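Side-chain contacts in erythromycin dehydratase (Saccharopolyspora erythraea, PDB 3EL6), which probably catalyses the dehydration of a hydroxyacyl intermediate during polyketide chain building, as the dehydratase domain of an erythromycin-producing modular synthase: residues G31-E36 with A43-G48; A52-R57 with G90-L95. All coordinates share one frame; numbering follows the deposited sequence.

Contact 1 and contact 2 are neighbours in the first half of the double hotdog fold, with centres about 8 Å apart. Contact 1 pairs the first two strands of the chain; contact 2 packs the next strand against the end of helix 79-93. Several links join them. Strand 40-45 lies beside strand 52-58, and V44 O is 2.8 Å from V53 N, probably a hydrogen bond. A43 CB packs on F54 CD2 at 3.5 Å. R33 NH1 of contact 1 forms a salt bridge with D92 OD2 of contact 2, at 2.8 Å, which ties strand 33-34 to the helix. Both contacts also touch the second subunit.

Contact 1 (G31-E36 with A43-G48); sequences GVRGAE and AVDVPG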
ATOM      1  N   GLY A  31      11.185  -1.525   5.253  1.00 33.07           N
ATOM      2  CA  GLY A  31      11.006  -0.966   3.925  1.00 32.76           C
ATOM      3  C   GLY A  31       9.818   0.003   3.890  1.00 32.31           C
ATOM      4  O   GLY A  31       9.247   0.249   2.822  1.00 33.55           O
ATOM      5  N   VAL A  32       9.428   0.543   5.045  1.00 30.03           N
ATOM      6  CA  VAL A  32       8.297   1.495   5.074  1.00 29.56           C
ATOM      7  C   VAL A  32       8.846   2.823   5.595  1.00 28.76           C
ATOM      8  O   VAL A  32      10.015   2.874   5.989  1.00 28.97           O
ATOM      9  CB  VAL A  32       7.155   0.958   5.947  1.00 28.28           C
ATOM     10  CG1 VAL A  32       6.698  -0.401   5.386  1.00 32.61           C
ATOM     11  CG2 VAL A  32       7.550   0.803   7.397  1.00 31.39           C
ATOM     12  N   ARG A  33       8.034   3.885   5.545  1.00 27.58           N
ATOM     13  CA  ARG A  33       8.373   5.157   6.194  1.00 29.90           C
ATOM     14  C   ARG A  33       7.667   5.239   7.544  1.00 31.15           C
ATOM     15  O   ARG A  33       6.553   4.765   7.696  1.00 30.73           O
ATOM     16  CB  ARG A  33       7.895   6.337   5.358  1.00 29.05           C
ATOM     17  CG  ARG A  33       8.316   6.320   3.967  1.00 31.91           C
ATOM     18  CD  ARG A  33       7.804   7.578   3.216  1.00 30.71           C
ATOM     19  NE  ARG A  33       6.436   7.469   2.704  1.00 32.43           N
ATOM     20  CZ  ARG A  33       5.415   8.253   3.077  1.00 31.62           C
ATOM     21  NH1 ARG A  33       4.222   8.114   2.506  1.00 29.83           N
ATOM     22  NH2 ARG A  33       5.576   9.163   4.035  1.00 30.34           N
ATOM     23  N   GLY A  34       8.268   5.906   8.519  1.00 33.77           N
ATOM     24  CA  GLY A  34       7.614   6.030   9.825  1.00 35.95           C
ATOM     25  C   GLY A  34       6.661   7.212   9.721  1.00 38.02           C
ATOM     26  O   GLY A  34       6.834   8.082   8.886  1.00 39.11           O
ATOM     27  N   ALA A  35       5.639   7.247  10.550  1.00 38.86           N
ATOM     28  CA  ALA A  35       4.634   8.274  10.389  1.00 39.28           C
ATOM     29  C   ALA A  35       4.790   9.157  11.603  1.00 39.43           C
ATOM     30  O   ALA A  35       5.053   8.666  12.712  1.00 41.63           O
ATOM     31  CB  ALA A  35       3.252   7.625  10.339  1.00 38.39           C
ATOM     32  N   GLU A  36       4.666  10.453  11.411  1.00 38.12           N
ATOM     33  CA  GLU A  36       4.819  11.404  12.490  1.00 36.77           C
ATOM     34  C   GLU A  36       3.493  11.609  13.251  1.00 34.17           C
ATOM     35  O   GLU A  36       3.458  12.030  14.422  1.00 34.12           O
ATOM     36  CB  GLU A  36       5.274  12.726  11.888  1.00 38.17           C
ATOM     37  CG  GLU A  36       6.737  12.768  11.512  1.00 45.02           C
ATOM     38  CD  GLU A  36       7.640  12.924  12.732  1.00 55.20           C
ATOM     39  OE1 GLU A  36       7.767  11.953  13.538  1.00 59.51           O
ATOM     40  OE2 GLU A  36       8.227  14.034  12.884  1.00 59.73           O
ATOM     41  N   ALA A  43       3.860   4.425   6.898  1.00 23.74           N
ATOM     42  CA  ALA A  43       3.275   4.783   5.633  1.00 24.12           C
ATOM     43  C   ALA A  43       4.071   4.059   4.522  1.00 23.93           C
ATOM     44  O   ALA A  43       5.319   3.878   4.631  1.00 24.46           O
ATOM     45  CB  ALA A  43       3.309   6.268   5.438  1.00 25.61           C
ATOM     46  N   VAL A  44       3.370   3.685   3.452  1.00 22.97           N
ATOM     47  CA  VAL A  44       4.026   3.052   2.282  1.00 23.78           C
ATOM     48  C   VAL A  44       3.486   3.668   0.989  1.00 22.24           C
ATOM     49  O   VAL A  44       2.291   3.607   0.733  1.00 21.86           O
ATOM     50  CB  VAL A  44       3.776   1.514   2.222  1.00 23.64           C
ATOM     51  CG1 VAL A  44       4.734   0.865   1.233  1.00 27.75           C
ATOM     52  CG2 VAL A  44       4.004   0.941   3.571  1.00 28.06           C
ATOM     53  N   ASP A  45       4.377   4.217   0.171  1.00 23.12           N
ATOM     54  CA  ASP A  45       3.986   4.772  -1.117  1.00 23.94           C
ATOM     55  C   ASP A  45       3.722   3.696  -2.140  1.00 24.59           C
ATOM     56  O   ASP A  45       4.395   2.660  -2.128  1.00 24.75           O
ATOM     57  CB  ASP A  45       5.098   5.656  -1.657  1.00 24.26           C
ATOM     58  CG  ASP A  45       5.216   6.963  -0.918  1.00 30.91           C
ATOM     59  OD1 ASP A  45       4.217   7.398  -0.311  1.00 33.67           O
ATOM     60  OD2 ASP A  45       6.327   7.552  -0.936  1.00 37.78           O
ATOM     61  N   VAL A  46       2.817   3.991  -3.066  1.00 23.34           N
ATOM     62  CA  VAL A  46       2.576   3.166  -4.247  1.00 23.10           C
ATOM     63  C   VAL A  46       3.187   3.958  -5.387  1.00 24.92           C
ATOM     64  O   VAL A  46       2.608   4.921  -5.864  1.00 23.61           O
ATOM     65  CB  VAL A  46       1.066   3.027  -4.510  1.00 24.16           C
ATOM     66  CG1 VAL A  46       0.820   2.228  -5.843  1.00 26.18           C
ATOM     67  CG2 VAL A  46       0.404   2.362  -3.329  1.00 26.08           C
ATOM     68  N   PRO A  47       4.397   3.594  -5.812  1.00 25.72           N
ATOM     69  CA  PRO A  47       5.156   4.466  -6.739  1.00 27.06           C
ATOM     70  C   PRO A  47       4.546   4.636  -8.107  1.00 27.71           C
ATOM     71  O   PRO A  47       4.814   5.640  -8.818  1.00 28.27           O
ATOM     72  CB  PRO A  47       6.539   3.740  -6.895  1.00 27.12           C
ATOM     73  CG  PRO A  47       6.636   2.794  -5.745  1.00 27.07           C
ATOM     74  CD  PRO A  47       5.179   2.458  -5.279  1.00 27.02           C
ATOM     75  N   GLY A  48       3.792   3.659  -8.555  1.00 28.15           N
ATOM     76  CA  GLY A  48       3.269   3.800  -9.893  1.00 32.19           C
ATOM     77  C   GLY A  48       2.195   4.889  -9.978  1.00 33.94           C
ATOM     78  O   GLY A  48       2.214   5.725 -10.893  1.00 36.63           O
TER
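The beta hairpin of strands 33-34 and 40-45 is paired here through R33 and A43. These two form an antiparallel hydrogen-bonded pair. R33 N donates to A43 O at 2.9 Å, and A43 N donates to R33 O at 2.8 Å. Both side chains lie on the same face of the sheet. The guanidinium of R33 comes over the methyl of A43, so that A43 CB lies 3.5 Å from the guanidinium plane, offset toward its rim. The R33 chain is extended at chi2, and a bend at chi3 (-84°) brings the guanidinium back over the neighbouring strand. Its NH1 then reaches D45 OD1 at 2.9 Å in a salt bridge. This bond is bent, with an N-H...O angle of 135°, and NH1 meets OD1 from above the carboxylate plane. NH1 also bridges to D92 of helix 79-93, so two carboxylates share one nitrogen. Within this chain, strand 33-34 is the outermost strand on this side of the first hotdog, and strand 40-45 separates it from strand 52-58. V32 and V44 make the apolar part of the contact, with V32 CG1 3.5 Å from V44 CG2. V32 CB also rests 3.7 Å from A43 O. R117 of the second subunit packs on V44 and hydrogen-bonds D45 O.

Contact 2 (A52-R57 with G90-L95); sequences AVFTGR and GEDVGL
The F54 ring meets the helix end with its edge, and neither ring face takes part across the two segments. D92 CG lies at that edge, in the ring plane. The carboxylate of D92 stands nearly upright to the ring, with the two planes 88° apart. Its OD2 is 3.5 Å from F54 CZ, and its CG is 3.6 Å from F54 CE2. This is a contact of a carboxylate with ring C-H groups. The CB of D92 joins in at 3.8 Å from F54 CZ. D92 turns its carboxylate from the helix toward the strand because chi1 (-176°) puts CG opposite the backbone N. The strongest partner of OD2 is R33, whose salt bridge holds the acid beside the ring. A second helix residue also meets the edge of F54. V93 CG1 lies near the ring plane, 4.0 Å from F54 CZ. The same methyl is 4.0 Å from A52 CB, so it meets two strand residues whose CB atoms both point toward the helix. Around the strand, M118 and V120 of strand 114-123 also pack on F54, and L155 packs on V93. The helix ends here in a Schellman motif. L95 N binds G90 O at 2.9 Å, while the bond from G94 N to E91 O is weak. G94 has positive phi (92°). Helix 79-93 packed on an antiparallel sheet, here through F54 and A52, is the pattern of the hotdog fold, in which the sheet wraps a long central helix.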
ATOM      1  N   ALA A  52      -0.787   5.944  -1.575  1.00 21.70           N
ATOM      2  CA  ALA A  52      -0.092   5.513  -0.421  1.00 20.71           C
ATOM      3  C   ALA A  52      -1.018   4.755   0.500  1.00 21.34           C
ATOM      4  O   ALA A  52      -2.230   4.950   0.431  1.00 22.75           O
ATOM      5  CB  ALA A  52       0.526   6.702   0.303  1.00 22.04           C
ATOM      6  N   VAL A  53      -0.453   3.886   1.347  1.00 20.73           N
ATOM      7  CA  VAL A  53      -1.237   3.222   2.392  1.00 21.33           C
ATOM      8  C   VAL A  53      -0.644   3.547   3.772  1.00 21.50           C
ATOM      9  O   VAL A  53       0.573   3.507   3.958  1.00 21.97           O
ATOM     10  CB  VAL A  53      -1.281   1.669   2.208  1.00 21.97           C
ATOM     11  CG1 VAL A  53      -2.213   1.012   3.256  1.00 23.15           C
ATOM     12  CG2 VAL A  53      -1.727   1.342   0.774  1.00 21.48           C
ATOM     13  N   PHE A  54      -1.516   3.874   4.709  1.00 22.65           N
ATOM     14  CA  PHE A  54      -1.102   4.328   6.070  1.00 23.01           C
ATOM     15  C   PHE A  54      -1.673   3.389   7.088  1.00 25.29           C
ATOM     16  O   PHE A  54      -2.868   3.042   6.968  1.00 27.22           O
ATOM     17  CB  PHE A  54      -1.672   5.765   6.336  1.00 21.99           C
ATOM     18  CG  PHE A  54      -1.207   6.782   5.331  1.00 22.76           C
ATOM     19  CD1 PHE A  54      -1.946   7.039   4.161  1.00 21.47           C
ATOM     20  CD2 PHE A  54      -0.003   7.500   5.555  1.00 19.92           C
ATOM     21  CE1 PHE A  54      -1.494   7.979   3.200  1.00 21.31           C
ATOM     22  CE2 PHE A  54       0.448   8.450   4.589  1.00 22.23           C
ATOM     23  CZ  PHE A  54      -0.307   8.691   3.422  1.00 20.68           C
ATOM     24  N   THR A  55      -0.878   2.972   8.081  1.00 25.94           N
ATOM     25  CA  THR A  55      -1.475   2.161   9.156  1.00 27.94           C
ATOM     26  C   THR A  55      -1.273   2.821  10.537  1.00 26.72           C
ATOM     27  O   THR A  55      -0.328   3.581  10.728  1.00 24.83           O
ATOM     28  CB  THR A  55      -1.063   0.686   9.058  1.00 29.63           C
ATOM     29  OG1 THR A  55      -1.128   0.297   7.652  1.00 33.30           O
ATOM     30  CG2 THR A  55      -2.027  -0.263   9.907  1.00 32.05           C
ATOM     31  N   GLY A  56      -2.231   2.613  11.419  1.00 27.68           N
ATOM     32  CA  GLY A  56      -2.161   3.200  12.775  1.00 27.77           C
ATOM     33  C   GLY A  56      -3.021   2.403  13.734  1.00 27.61           C
ATOM     34  O   GLY A  56      -3.547   1.320  13.398  1.00 27.69           O
ATOM     35  N   ARG A  57      -3.187   2.926  14.944  1.00 25.48           N
ATOM     36  CA  ARG A  57      -3.840   2.168  15.998  1.00 25.95           C
ATOM     37  C   ARG A  57      -4.326   3.199  16.955  1.00 25.19           C
ATOM     38  O   ARG A  57      -3.629   4.177  17.148  1.00 23.79           O
ATOM     39  CB  ARG A  57      -2.802   1.294  16.673  1.00 28.16           C
ATOM     40  CG  ARG A  57      -3.382   0.222  17.579  1.00 34.61           C
ATOM     41  CD  ARG A  57      -2.278  -0.871  17.927  1.00 42.27           C
ATOM     42  NE  ARG A  57      -1.960  -1.750  16.773  1.00 49.72           N
ATOM     43  CZ  ARG A  57      -0.734  -2.075  16.321  1.00 52.35           C
ATOM     44  NH1 ARG A  57       0.361  -1.615  16.910  1.00 54.57           N
ATOM     45  NH2 ARG A  57      -0.595  -2.863  15.256  1.00 50.98           N
ATOM     46  N   GLY A  90      -3.674  13.491   3.304  1.00 20.12           N
ATOM     47  CA  GLY A  90      -3.614  14.411   2.160  1.00 17.85           C
ATOM     48  C   GLY A  90      -2.337  15.201   2.182  1.00 19.33           C
ATOM     49  O   GLY A  90      -1.685  15.372   1.148  1.00 19.34           O
ATOM     50  N   GLU A  91      -1.949  15.723   3.344  1.00 18.93           N
ATOM     51  CA  GLU A  91      -0.703  16.471   3.385  1.00 20.30           C
ATOM     52  C   GLU A  91       0.490  15.598   2.973  1.00 20.26           C
ATOM     53  O   GLU A  91       1.412  16.035   2.237  1.00 22.06           O
ATOM     54  CB  GLU A  91      -0.485  17.095   4.790  1.00 21.19           C
ATOM     55  CG  GLU A  91       0.763  17.980   4.854  1.00 25.27           C
ATOM     56  CD  GLU A  91       0.693  19.251   3.909  1.00 28.14           C
ATOM     57  OE1 GLU A  91       1.741  19.582   3.334  1.00 34.17           O
ATOM     58  OE2 GLU A  91      -0.353  19.946   3.760  1.00 27.66           O
ATOM     59  N   ASP A  92       0.516  14.366   3.440  1.00 19.76           N
ATOM     60  CA  ASP A  92       1.615  13.446   3.094  1.00 21.13           C
ATOM     61  C   ASP A  92       1.663  13.208   1.552  1.00 20.51           C
ATOM     62  O   ASP A  92       2.753  13.203   0.952  1.00 21.11           O
ATOM     63  CB  ASP A  92       1.407  12.078   3.808  1.00 20.88           C
ATOM     64  CG  ASP A  92       2.592  11.101   3.552  1.00 28.26           C
ATOM     65  OD1 ASP A  92       3.522  11.087   4.371  1.00 28.83           O
ATOM     66  OD2 ASP A  92       2.591  10.391   2.510  1.00 27.65           O
ATOM     67  N   VAL A  93       0.517  12.920   0.939  1.00 20.10           N
ATOM     68  CA  VAL A  93       0.473  12.626  -0.525  1.00 21.48           C
ATOM     69  C   VAL A  93       0.571  13.884  -1.407  1.00 22.61           C
ATOM     70  O   VAL A  93       0.769  13.809  -2.631  1.00 24.04           O
ATOM     71  CB  VAL A  93      -0.730  11.740  -0.974  1.00 22.72           C
ATOM     72  CG1 VAL A  93      -0.763  10.484  -0.149  1.00 21.87           C
ATOM     73  CG2 VAL A  93      -2.115  12.468  -0.892  1.00 23.49           C
ATOM     74  N   GLY A  94       0.425  15.042  -0.797  1.00 21.53           N
ATOM     75  CA  GLY A  94       0.491  16.319  -1.550  1.00 22.15           C
ATOM     76  C   GLY A  94      -0.852  16.861  -2.071  1.00 20.55           C
ATOM     77  O   GLY A  94      -0.868  17.682  -2.997  1.00 21.38           O
ATOM     78  N   LEU A  95      -1.958  16.383  -1.514  1.00 19.44           N
ATOM     79  CA  LEU A  95      -3.306  16.883  -1.821  1.00 19.10           C
ATOM     80  C   LEU A  95      -4.000  17.201  -0.484  1.00 19.43           C
ATOM     81  O   LEU A  95      -4.646  16.341   0.112  1.00 19.90           O
ATOM     82  CB  LEU A  95      -4.097  15.828  -2.598  1.00 19.62           C
ATOM     83  CG  LEU A  95      -3.655  15.608  -4.057  1.00 21.44           C
ATOM     84  CD1 LEU A  95      -4.529  14.418  -4.567  1.00 19.94           C
ATOM     85  CD2 LEU A  95      -3.910  16.849  -4.893  1.00 18.99           C
TER